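PDB 4R01: putative NADH-flavin reductase from Streptococcus pneumoniae TIGR4, which probably binds NAD(P)H through a Rossmann fold and may use it to reduce flavin. Local coordinates for residues A[18-23]-A[186-191]; A[24-29]-A[190-195]; A[136-139]-A[143-146]. All coordinates share one frame; numbering follows the deposited sequence.

Contact 1. Residues A[18-23]-A[186-191]; sequences VEEAVK and DYAIGL
Glu20 and Ala188 meet side by side between two helices of the chain, and here the backbones run close: the CB of Glu20 sits 3.9 Å from the CB of Ala188, and the CA atoms of Glu20 and Ala188, the nearest pair of the two segments, are 6.4 Å apart. Such a short backbone spacing is possible because the buried Ala188 brings nothing but a methyl group to the interface. The CB of each residue points at the other helix, and the next carbon of the glutamate, CG, rests 3.9 Å from the carbonyl O of Ala188, so that the aliphatic part of an acidic side chain does the work of an apolar one. The two helices, 12-24 and 184-196, lie side by side on one face of the mostly parallel sheet of an NAD(P)-binding Rossmann fold; helix 12-24 is the one that follows the first strand, 3-7, while helix 184-196 comes from the far end of the sequence. On the partly exposed side longer side chains span the gap. The glutamate leaves its backbone with CG anti to N (chi1 175°) and then bends at chi2 (67°), which turns the carboxylate onto the CG1 of Ile189. There OE1 comes to 3.6 Å from the CG1 of Ile189, and OE2 is 3.9 Å from the same carbon. These are van der Waals contacts, and no hydrogen bond joins the two segments. The charge is answered instead within its own helix, where OE2 forms a salt bridge with the NE of Arg24, one turn further on.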
ATOM      1  N   VAL A  18     -16.895  24.575  16.172  1.00 41.79           N
ATOM      2  CA  VAL A  18     -17.450  25.771  16.800  1.00 40.22           C
ATOM      3  C   VAL A  18     -16.853  27.033  16.185  1.00 40.35           C
ATOM      4  O   VAL A  18     -17.580  27.921  15.745  1.00 42.18           O
ATOM      5  CB  VAL A  18     -17.200  25.789  18.326  1.00 41.83           C
ATOM      6  CG1 VAL A  18     -17.516  27.166  18.905  1.00 43.71           C
ATOM      7  CG2 VAL A  18     -18.020  24.710  19.017  1.00 39.35           C
ATOM      8  N   GLU A  19     -15.526  27.092  16.150  1.00 40.11           N
ATOM      9  CA  GLU A  19     -14.817  28.252  15.622  1.00 52.40           C
ATOM     10  C   GLU A  19     -15.174  28.510  14.162  1.00 43.49           C
ATOM     11  O   GLU A  19     -15.317  29.658  13.743  1.00 45.72           O
ATOM     12  CB  GLU A  19     -13.306  28.065  15.770  1.00 53.28           C
ATOM     13  CG  GLU A  19     -12.481  29.218  15.224  1.00 59.30           C
ATOM     14  CD  GLU A  19     -11.004  29.078  15.539  1.00 62.77           C
ATOM     15  OE1 GLU A  19     -10.669  28.363  16.506  1.00 64.15           O
ATOM     16  OE2 GLU A  19     -10.179  29.679  14.817  1.00 64.20           O
ATOM     17  N   GLU A  20     -15.320  27.438  13.390  1.00 52.63           N
ATOM     18  CA  GLU A  20     -15.698  27.561  11.987  1.00 49.28           C
ATOM     19  C   GLU A  20     -17.135  28.053  11.856  1.00 46.31           C
ATOM     20  O   GLU A  20     -17.412  28.966  11.082  1.00 51.28           O
ATOM     21  CB  GLU A  20     -15.528  26.224  11.261  1.00 46.85           C
ATOM     22  CG  GLU A  20     -16.019  26.229   9.815  1.00 49.33           C
ATOM     23  CD  GLU A  20     -15.195  27.127   8.906  1.00 50.71           C
ATOM     24  OE1 GLU A  20     -14.003  27.352   9.199  1.00 49.51           O
ATOM     25  OE2 GLU A  20     -15.743  27.611   7.894  1.00 54.85           O
ATOM     26  N   ALA A  21     -18.042  27.454  12.620  1.00 45.08           N
ATOM     27  CA  ALA A  21     -19.457  27.808  12.554  1.00 46.83           C
ATOM     28  C   ALA A  21     -19.710  29.233  13.045  1.00 56.91           C
ATOM     29  O   ALA A  21     -20.589  29.927  12.530  1.00 60.51           O
ATOM     30  CB  ALA A  21     -20.289  26.818  13.358  1.00 45.16           C
ATOM     31  N   VAL A  22     -18.941  29.664  14.040  1.00 54.53           N
ATOM     32  CA  VAL A  22     -19.066  31.017  14.569  1.00 54.75           C
ATOM     33  C   VAL A  22     -18.661  32.039  13.508  1.00 58.02           C
ATOM     34  O   VAL A  22     -19.336  33.053  13.324  1.00 62.39           O
ATOM     35  CB  VAL A  22     -18.211  31.214  15.845  1.00 53.48           C
ATOM     36  CG1 VAL A  22     -17.951  32.690  16.106  1.00 56.58           C
ATOM     37  CG2 VAL A  22     -18.893  30.573  17.046  1.00 50.11           C
ATOM     38  N   LYS A  23     -17.597  31.726  12.799  1.00 55.68           N
ATOM     39  CA  LYS A  23     -17.073  32.571  11.762  1.00 59.41           C
ATOM     40  C   LYS A  23     -18.099  32.762  10.657  1.00 61.58           C
ATOM     41  O   LYS A  23     -18.175  33.805  10.069  1.00 63.25           O
ATOM     42  CB  LYS A  23     -15.810  31.967  11.223  1.00 59.80           C
ATOM     43  CG  LYS A  23     -14.635  32.903  11.114  1.00 64.17           C
ATOM     44  CD  LYS A  23     -13.619  32.401  10.085  1.00 63.99           C
ATOM     45  CE  LYS A  23     -14.030  32.699   8.649  1.00 65.12           C
ATOM     46  NZ  LYS A  23     -12.924  32.602   7.666  1.00 63.06           N
ATOM     47  N   ASP A 186      -9.901  21.833   7.970  1.00 34.66           N
ATOM     48  CA  ASP A 186     -10.545  21.548   6.688  1.00 35.51           C
ATOM     49  C   ASP A 186     -11.791  20.678   6.864  1.00 35.55           C
ATOM     50  O   ASP A 186     -12.778  20.842   6.144  1.00 35.07           O
ATOM     51  CB  ASP A 186      -9.561  20.873   5.730  1.00 34.27           C
ATOM     52  CG  ASP A 186      -8.573  21.854   5.122  1.00 37.92           C
ATOM     53  OD1 ASP A 186      -8.954  23.024   4.903  1.00 37.34           O
ATOM     54  OD2 ASP A 186      -7.418  21.458   4.861  1.00 42.13           O
ATOM     55  N   TYR A 187     -11.741  19.762   7.827  1.00 33.44           N
ATOM     56  CA  TYR A 187     -12.872  18.894   8.137  1.00 31.34           C
ATOM     57  C   TYR A 187     -14.059  19.709   8.646  1.00 35.50           C
ATOM     58  O   TYR A 187     -15.202  19.469   8.250  1.00 36.36           O
ATOM     59  CB  TYR A 187     -12.465  17.841   9.170  1.00 28.71           C
ATOM     60  CG  TYR A 187     -13.587  16.947   9.652  1.00 27.05           C
ATOM     61  CD1 TYR A 187     -13.905  15.775   8.980  1.00 26.97           C
ATOM     62  CD2 TYR A 187     -14.313  17.265  10.794  1.00 30.84           C
ATOM     63  CE1 TYR A 187     -14.926  14.950   9.423  1.00 28.65           C
ATOM     64  CE2 TYR A 187     -15.332  16.452  11.243  1.00 32.13           C
ATOM     65  CZ  TYR A 187     -15.635  15.296  10.556  1.00 32.80           C
ATOM     66  OH  TYR A 187     -16.652  14.485  11.008  1.00 35.84           O
ATOM     67  N   ALA A 188     -13.781  20.671   9.521  1.00 36.39           N
ATOM     68  CA  ALA A 188     -14.821  21.549  10.048  1.00 37.71           C
ATOM     69  C   ALA A 188     -15.487  22.322   8.916  1.00 39.71           C
ATOM     70  O   ALA A 188     -16.707  22.471   8.889  1.00 41.31           O
ATOM     71  CB  ALA A 188     -14.245  22.510  11.083  1.00 36.75           C
ATOM     72  N   ILE A 189     -14.675  22.802   7.979  1.00 39.13           N
ATOM     73  CA  ILE A 189     -15.186  23.523   6.819  1.00 40.67           C
ATOM     74  C   ILE A 189     -16.178  22.663   6.041  1.00 39.07           C
ATOM     75  O   ILE A 189     -17.271  23.116   5.702  1.00 39.75           O
ATOM     76  CB  ILE A 189     -14.045  23.968   5.883  1.00 42.86           C
ATOM     77  CG1 ILE A 189     -13.139  24.974   6.596  1.00 45.58           C
ATOM     78  CG2 ILE A 189     -14.605  24.571   4.605  1.00 43.27           C
ATOM     79  CD1 ILE A 189     -12.020  25.510   5.730  1.00 46.66           C
ATOM     80  N   GLY A 190     -15.798  21.418   5.776  1.00 36.44           N
ATOM     81  CA  GLY A 190     -16.654  20.504   5.043  1.00 36.50           C
ATOM     82  C   GLY A 190     -17.930  20.171   5.792  1.00 36.62           C
ATOM     83  O   GLY A 190     -19.007  20.088   5.201  1.00 36.92           O
ATOM     84  N   LEU A 191     -17.811  19.992   7.104  1.00 36.60           N
ATOM     85  CA  LEU A 191     -18.958  19.638   7.931  1.00 37.24           C
ATOM     86  C   LEU A 191     -19.981  20.779   8.004  1.00 40.12           C
ATOM     87  O   LEU A 191     -21.187  20.544   7.932  1.00 42.99           O
ATOM     88  CB  LEU A 191     -18.490  19.241   9.334  1.00 36.53           C
ATOM     89  CG  LEU A 191     -19.521  18.625  10.283  1.00 36.42           C
ATOM     90  CD1 LEU A 191     -18.862  17.575  11.163  1.00 37.39           C
ATOM     91  CD2 LEU A 191     -20.182  19.692  11.139  1.00 34.51           C
TER

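Contact 2. Residues A[24-29]-A[190-195]; sequences RGHEVT and GLVDEL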
ATOM      1  N   ARG A  24     -18.864  31.729  10.367  1.00 65.65           N
ATOM      2  CA  ARG A  24     -19.891  31.754   9.331  1.00 70.49           C
ATOM      3  C   ARG A  24     -21.056  32.652   9.744  1.00 72.54           C
ATOM      4  O   ARG A  24     -21.817  33.122   8.899  1.00 77.61           O
ATOM      5  CB  ARG A  24     -20.395  30.340   9.033  1.00 71.70           C
ATOM      6  CG  ARG A  24     -19.319  29.346   8.612  1.00 69.27           C
ATOM      7  CD  ARG A  24     -18.891  29.531   7.167  1.00 71.67           C
ATOM      8  NE  ARG A  24     -17.934  28.505   6.753  1.00 69.81           N
ATOM      9  CZ  ARG A  24     -18.266  27.361   6.160  1.00 68.97           C
ATOM     10  NH1 ARG A  24     -19.537  27.087   5.898  1.00 71.80           N
ATOM     11  NH2 ARG A  24     -17.325  26.489   5.825  1.00 66.13           N
ATOM     12  N   GLY A  25     -21.196  32.878  11.048  1.00 69.14           N
ATOM     13  CA  GLY A  25     -22.204  33.792  11.560  1.00 69.64           C
ATOM     14  C   GLY A  25     -23.341  33.132  12.316  1.00 67.78           C
ATOM     15  O   GLY A  25     -24.278  33.805  12.746  1.00 72.16           O
ATOM     16  N   HIS A  26     -23.266  31.816  12.482  1.00 64.41           N
ATOM     17  CA  HIS A  26     -24.301  31.077  13.200  1.00 65.69           C
ATOM     18  C   HIS A  26     -24.183  31.294  14.705  1.00 64.84           C
ATOM     19  O   HIS A  26     -23.096  31.570  15.210  1.00 63.53           O
ATOM     20  CB  HIS A  26     -24.213  29.585  12.879  1.00 63.21           C
ATOM     21  CG  HIS A  26     -24.164  29.284  11.414  1.00 66.04           C
ATOM     22  ND1 HIS A  26     -25.299  29.130  10.648  1.00 69.52           N
ATOM     23  CD2 HIS A  26     -23.117  29.105  10.575  1.00 63.73           C
ATOM     24  CE1 HIS A  26     -24.953  28.873   9.398  1.00 68.95           C
ATOM     25  NE2 HIS A  26     -23.635  28.854   9.328  1.00 66.05           N
ATOM     26  N   GLU A  27     -25.299  31.174  15.421  1.00 65.93           N
ATOM     27  CA  GLU A  27     -25.256  31.248  16.878  1.00 66.36           C
ATOM     28  C   GLU A  27     -25.088  29.847  17.466  1.00 60.16           C
ATOM     29  O   GLU A  27     -25.959  28.984  17.340  1.00 57.09           O
ATOM     30  CB  GLU A  27     -26.501  31.956  17.439  1.00 73.54           C
ATOM     31  CG  GLU A  27     -27.852  31.321  17.128  1.00 77.79           C
ATOM     32  CD  GLU A  27     -29.009  32.087  17.758  1.00 84.47           C
ATOM     33  OE1 GLU A  27     -29.033  32.219  19.001  1.00 83.86           O
ATOM     34  OE2 GLU A  27     -29.896  32.554  17.013  1.00 88.93           O
ATOM     35  N   VAL A  28     -23.942  29.628  18.100  1.00 57.52           N
ATOM     36  CA  VAL A  28     -23.549  28.295  18.532  1.00 52.71           C
ATOM     37  C   VAL A  28     -23.631  28.125  20.045  1.00 52.99           C
ATOM     38  O   VAL A  28     -23.079  28.921  20.806  1.00 51.18           O
ATOM     39  CB  VAL A  28     -22.112  27.966  18.067  1.00 49.82           C
ATOM     40  CG1 VAL A  28     -21.752  26.528  18.409  1.00 45.30           C
ATOM     41  CG2 VAL A  28     -21.970  28.211  16.573  1.00 53.08           C
ATOM     42  N   THR A  29     -24.331  27.079  20.469  1.00 52.18           N
ATOM     43  CA  THR A  29     -24.377  26.697  21.870  1.00 48.26           C
ATOM     44  C   THR A  29     -23.402  25.557  22.118  1.00 45.16           C
ATOM     45  O   THR A  29     -23.456  24.529  21.446  1.00 45.08           O
ATOM     46  CB  THR A  29     -25.790  26.259  22.300  1.00 50.66           C
ATOM     47  OG1 THR A  29     -26.685  27.375  22.227  1.00 56.22           O
ATOM     48  CG2 THR A  29     -25.773  25.723  23.723  1.00 48.45           C
ATOM     49  N   GLY A 190     -15.798  21.418   5.776  1.00 36.44           N
ATOM     50  CA  GLY A 190     -16.654  20.504   5.043  1.00 36.50           C
ATOM     51  C   GLY A 190     -17.930  20.171   5.792  1.00 36.62           C
ATOM     52  O   GLY A 190     -19.007  20.088   5.201  1.00 36.92           O
ATOM     53  N   LEU A 191     -17.811  19.992   7.104  1.00 36.60           N
ATOM     54  CA  LEU A 191     -18.958  19.638   7.931  1.00 37.24           C
ATOM     55  C   LEU A 191     -19.981  20.779   8.004  1.00 40.12           C
ATOM     56  O   LEU A 191     -21.187  20.544   7.932  1.00 42.99           O
ATOM     57  CB  LEU A 191     -18.490  19.241   9.334  1.00 36.53           C
ATOM     58  CG  LEU A 191     -19.521  18.625  10.283  1.00 36.42           C
ATOM     59  CD1 LEU A 191     -18.862  17.575  11.163  1.00 37.39           C
ATOM     60  CD2 LEU A 191     -20.182  19.692  11.139  1.00 34.51           C
ATOM     61  N   VAL A 192     -19.500  22.010   8.145  1.00 40.96           N
ATOM     62  CA  VAL A 192     -20.390  23.169   8.202  1.00 47.11           C
ATOM     63  C   VAL A 192     -21.020  23.431   6.830  1.00 50.04           C
ATOM     64  O   VAL A 192     -22.146  23.925   6.737  1.00 51.22           O
ATOM     65  CB  VAL A 192     -19.644  24.432   8.699  1.00 47.02           C
ATOM     66  CG1 VAL A 192     -20.570  25.639   8.720  1.00 44.74           C
ATOM     67  CG2 VAL A 192     -19.078  24.193  10.086  1.00 47.96           C
ATOM     68  N   ASP A 193     -20.298  23.087   5.766  1.00 49.06           N
ATOM     69  CA  ASP A 193     -20.848  23.184   4.416  1.00 49.44           C
ATOM     70  C   ASP A 193     -22.053  22.265   4.263  1.00 45.17           C
ATOM     71  O   ASP A 193     -23.046  22.625   3.635  1.00 47.63           O
ATOM     72  CB  ASP A 193     -19.792  22.839   3.363  1.00 51.71           C
ATOM     73  CG  ASP A 193     -18.766  23.940   3.182  1.00 55.56           C
ATOM     74  OD1 ASP A 193     -18.975  25.044   3.724  1.00 59.52           O
ATOM     75  OD2 ASP A 193     -17.754  23.701   2.488  1.00 54.54           O
ATOM     76  N   GLU A 194     -21.959  21.076   4.847  1.00 43.46           N
ATOM     77  CA  GLU A 194     -23.062  20.123   4.829  1.00 44.71           C
ATOM     78  C   GLU A 194     -24.216  20.623   5.703  1.00 52.09           C
ATOM     79  O   GLU A 194     -25.358  20.198   5.546  1.00 56.66           O
ATOM     80  CB  GLU A 194     -22.574  18.742   5.288  1.00 39.33           C
ATOM     81  CG  GLU A 194     -23.664  17.688   5.451  1.00 43.30           C
ATOM     82  CD  GLU A 194     -24.383  17.372   4.153  1.00 48.32           C
ATOM     83  OE1 GLU A 194     -23.741  17.433   3.082  1.00 50.40           O
ATOM     84  OE2 GLU A 194     -25.596  17.073   4.204  1.00 48.24           O
ATOM     85  N   LEU A 195     -23.918  21.540   6.619  1.00 53.77           N
ATOM     86  CA  LEU A 195     -24.957  22.144   7.449  1.00 56.66           C
ATOM     87  C   LEU A 195     -25.681  23.241   6.684  1.00 57.65           C
ATOM     88  O   LEU A 195     -26.908  23.319   6.702  1.00 61.30           O
ATOM     89  CB  LEU A 195     -24.363  22.705   8.741  1.00 58.04           C
ATOM     90  CG  LEU A 195     -23.998  21.656   9.786  1.00 58.52           C
ATOM     91  CD1 LEU A 195     -23.282  22.301  10.956  1.00 59.51           C
ATOM     92  CD2 LEU A 195     -25.253  20.938  10.249  1.00 60.53           C
TER
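Arg24 reaches across to helix 184-196 and takes hold of Asp193 by a single oxygen. Its NH1 forms a salt bridge with the OD1 of Asp193 at 3.0 Å, a bent bond with an angle of 135° at the hydrogen, and NH2 adds a weak bond to the same atom. OD1 therefore lies in the fork between the two nitrogens, near the guanidinium edge but 21° out of its plane, and is approached nearly along its own C-O axis. Val192 covers one face of the guanidinium: its CG1, anti to the backbone N, packs 3.3 Å from the NH1 of Arg24. The same methyl lies 4.5 Å from the NE2 of His26, a looser contact. Further out, Arg24 NE forms a salt bridge with Glu20 OE2 and NH1 a second one with Glu196 OE2, which also shares a hydrogen bond with His26 NE2. His26 ND1 is hydrogen-bonded to the backbone N of Met2, while the other oxygen of Asp193 is held by Tyr165. A Schellman motif ends helix 12-24 at Gly25, whose positive phi (111°) turns the chain toward strand 27-32. The contact thus lies at the turn between that helix and strand, with helix 184-196 alongside and Leu195 reaching in to strands 3-7, 61-64 and 94-98.

Contact 3. Residues A[136-139]-A[143-146]; sequences DLLR and NLNW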
ATOM      1  N   ASP A 136     -23.629   1.808  12.669  1.00 36.42           N
ATOM      2  CA  ASP A 136     -24.574   0.721  12.423  1.00 40.37           C
ATOM      3  C   ASP A 136     -25.886   0.943  13.172  1.00 43.11           C
ATOM      4  O   ASP A 136     -26.960   0.602  12.677  1.00 46.88           O
ATOM      5  CB  ASP A 136     -23.968  -0.630  12.818  1.00 40.25           C
ATOM      6  CG  ASP A 136     -22.828  -1.052  11.904  1.00 40.58           C
ATOM      7  OD1 ASP A 136     -22.730  -0.512  10.780  1.00 35.78           O
ATOM      8  OD2 ASP A 136     -22.035  -1.933  12.305  1.00 41.49           O
ATOM      9  N   LEU A 137     -25.794   1.524  14.362  1.00 43.70           N
ATOM     10  CA  LEU A 137     -26.976   1.784  15.175  1.00 45.46           C
ATOM     11  C   LEU A 137     -27.814   2.913  14.579  1.00 44.98           C
ATOM     12  O   LEU A 137     -29.042   2.896  14.662  1.00 47.53           O
ATOM     13  CB  LEU A 137     -26.570   2.118  16.613  1.00 45.70           C
ATOM     14  CG  LEU A 137     -27.689   2.191  17.652  1.00 51.93           C
ATOM     15  CD1 LEU A 137     -28.501   0.904  17.662  1.00 56.73           C
ATOM     16  CD2 LEU A 137     -27.108   2.464  19.026  1.00 50.80           C
ATOM     17  N   LEU A 138     -27.147   3.887  13.966  1.00 41.81           N
ATOM     18  CA  LEU A 138     -27.833   5.020  13.356  1.00 42.71           C
ATOM     19  C   LEU A 138     -28.718   4.607  12.180  1.00 46.08           C
ATOM     20  O   LEU A 138     -29.794   5.170  11.983  1.00 51.44           O
ATOM     21  CB  LEU A 138     -26.822   6.073  12.894  1.00 40.59           C
ATOM     22  CG  LEU A 138     -26.362   7.096  13.934  1.00 37.71           C
ATOM     23  CD1 LEU A 138     -25.206   7.929  13.397  1.00 34.96           C
ATOM     24  CD2 LEU A 138     -27.522   7.994  14.348  1.00 37.79           C
ATOM     25  N   ARG A 139     -28.271   3.628  11.402  1.00 47.42           N
ATOM     26  CA  ARG A 139     -29.026   3.208  10.223  1.00 51.21           C
ATOM     27  C   ARG A 139     -30.392   2.629  10.584  1.00 51.65           C
ATOM     28  O   ARG A 139     -31.299   2.605   9.754  1.00 53.65           O
ATOM     29  CB  ARG A 139     -28.230   2.188   9.413  1.00 54.37           C
ATOM     30  CG  ARG A 139     -26.891   2.705   8.923  1.00 54.94           C
ATOM     31  CD  ARG A 139     -26.370   1.854   7.787  1.00 53.85           C
ATOM     32  NE  ARG A 139     -24.974   2.145   7.476  1.00 50.96           N
ATOM     33  CZ  ARG A 139     -24.572   3.117   6.663  1.00 46.43           C
ATOM     34  NH1 ARG A 139     -25.459   3.908   6.077  1.00 48.73           N
ATOM     35  NH2 ARG A 139     -23.279   3.298   6.441  1.00 41.42           N
ATOM     36  N   ASN A 143     -36.703   7.445  12.055  1.00 80.18           N
ATOM     37  CA  ASN A 143     -37.284   8.772  12.230  1.00 78.91           C
ATOM     38  C   ASN A 143     -36.282   9.801  12.738  1.00 72.38           C
ATOM     39  O   ASN A 143     -36.656  10.770  13.400  1.00 72.26           O
ATOM     40  CB  ASN A 143     -38.476   8.697  13.182  1.00 80.57           C
ATOM     41  CG  ASN A 143     -39.497   7.666  12.751  1.00 84.55           C
ATOM     42  OD1 ASN A 143     -39.530   6.553  13.275  1.00 84.92           O
ATOM     43  ND2 ASN A 143     -40.333   8.028  11.785  1.00 88.12           N
ATOM     44  N   LEU A 144     -35.010   9.590  12.421  1.00 66.19           N
ATOM     45  CA  LEU A 144     -33.955  10.509  12.826  1.00 60.69           C
ATOM     46  C   LEU A 144     -33.221  11.062  11.611  1.00 59.84           C
ATOM     47  O   LEU A 144     -32.740  10.303  10.769  1.00 62.25           O
ATOM     48  CB  LEU A 144     -32.966   9.814  13.764  1.00 56.03           C
ATOM     49  CG  LEU A 144     -31.824  10.678  14.302  1.00 51.93           C
ATOM     50  CD1 LEU A 144     -32.365  11.815  15.159  1.00 51.00           C
ATOM     51  CD2 LEU A 144     -30.837   9.832  15.091  1.00 49.90           C
ATOM     52  N   ASN A 145     -33.142  12.386  11.522  1.00 56.80           N
ATOM     53  CA  ASN A 145     -32.422  13.034  10.431  1.00 56.20           C
ATOM     54  C   ASN A 145     -30.926  13.091  10.716  1.00 54.37           C
ATOM     55  O   ASN A 145     -30.382  14.154  11.010  1.00 52.78           O
ATOM     56  CB  ASN A 145     -32.966  14.442  10.194  1.00 56.95           C
ATOM     57  CG  ASN A 145     -34.414  14.438   9.752  1.00 62.69           C
ATOM     58  OD1 ASN A 145     -34.865  13.515   9.075  1.00 63.91           O
ATOM     59  ND2 ASN A 145     -35.153  15.472  10.138  1.00 67.64           N
ATOM     60  N   TRP A 146     -30.267  11.940  10.620  1.00 54.31           N
ATOM     61  CA  TRP A 146     -28.861  11.830  10.989  1.00 52.85           C
ATOM     62  C   TRP A 146     -27.929  11.933   9.789  1.00 52.75           C
ATOM     63  O   TRP A 146     -28.317  11.646   8.660  1.00 54.30           O
ATOM     64  CB  TRP A 146     -28.607  10.509  11.724  1.00 53.38           C
ATOM     65  CG  TRP A 146     -28.918   9.284  10.909  1.00 52.11           C
ATOM     66  CD1 TRP A 146     -30.109   8.621  10.848  1.00 53.72           C
ATOM     67  CD2 TRP A 146     -28.018   8.575  10.046  1.00 49.39           C
ATOM     68  NE1 TRP A 146     -30.008   7.545   9.999  1.00 51.90           N
ATOM     69  CE2 TRP A 146     -28.738   7.494   9.495  1.00 49.15           C
ATOM     70  CE3 TRP A 146     -26.682   8.750   9.685  1.00 49.19           C
ATOM     71  CZ2 TRP A 146     -28.160   6.593   8.602  1.00 47.13           C
ATOM     72  CZ3 TRP A 146     -26.110   7.852   8.796  1.00 47.64           C
ATOM     73  CH2 TRP A 146     -26.850   6.787   8.267  1.00 44.54           C
TER
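With chi1 at 61°, Trp146 holds its CG between its own backbone N and carbonyl carbon, and this sends the indole back from the strand toward the end of helix 125-138, where Leu138 meets it. The CB of Leu138 points toward the tryptophan, and one indole face receives it. This CB stands 4.1 Å from the centroid of the Trp146 six-membered ring and 16° off the ring normal, a CH-pi contact over the face. The two methyl groups of the leucine then divide the work. CD1 approaches the rim of the same ring at CE3, whereas CD2 passes beyond the indole to lie 3.8 Å from the CB of Trp146 and 3.9 Å from the CD2 of Leu144. One leucine thus joins two residues of the returning chain, and the side-chain contacts here are apolar. The carbonyl O of Leu138 also comes to 3.1 Å from the NE1 of Trp146, but the angle is too poor for a hydrogen bond. Toward the partly exposed side, Arg139 runs past the outer end of the indole, its NH1 in the ring plane at the edge, 3.9 Å from CH2 of Trp146. The guanidinium and indole planes stand 76° apart, so the two groups are not stacked; the charge finds its partner in Glu170, through a salt bridge from NH2. The whole forms the short helix-to-strand connection of an alpha/beta fold, in which helix 125-138 leads into strand 145-150, flanked in the sheet by strands 94-98 and 203-209. Leu138 packs further on Ile81 of helix 76-88 and Val97 of strand 94-98, and Leu144 on Leu88 of that helix and Phe95 of that strand.

Contacts 1 and 2 are continuous: their centres lie 6 Å apart, they share Gly190 and Leu191, and both fasten helix 184-196 to the unit formed by helix 12-24 and strand 27-32. Contact 3 stands apart, its centre about 23 Å from that of contact 1 and on the opposite side of the chain's centre, though it and contact 2 reach the same sheet. The chemistry follows the place. Contact 3 is buried and mainly apolar, joining elements adjacent in sequence, whereas the partly buried contacts 1 and 2 join elements some 160 residues apart: contact 1 by van der Waals packing, contact 2 by a salt bridge combined with valine packing.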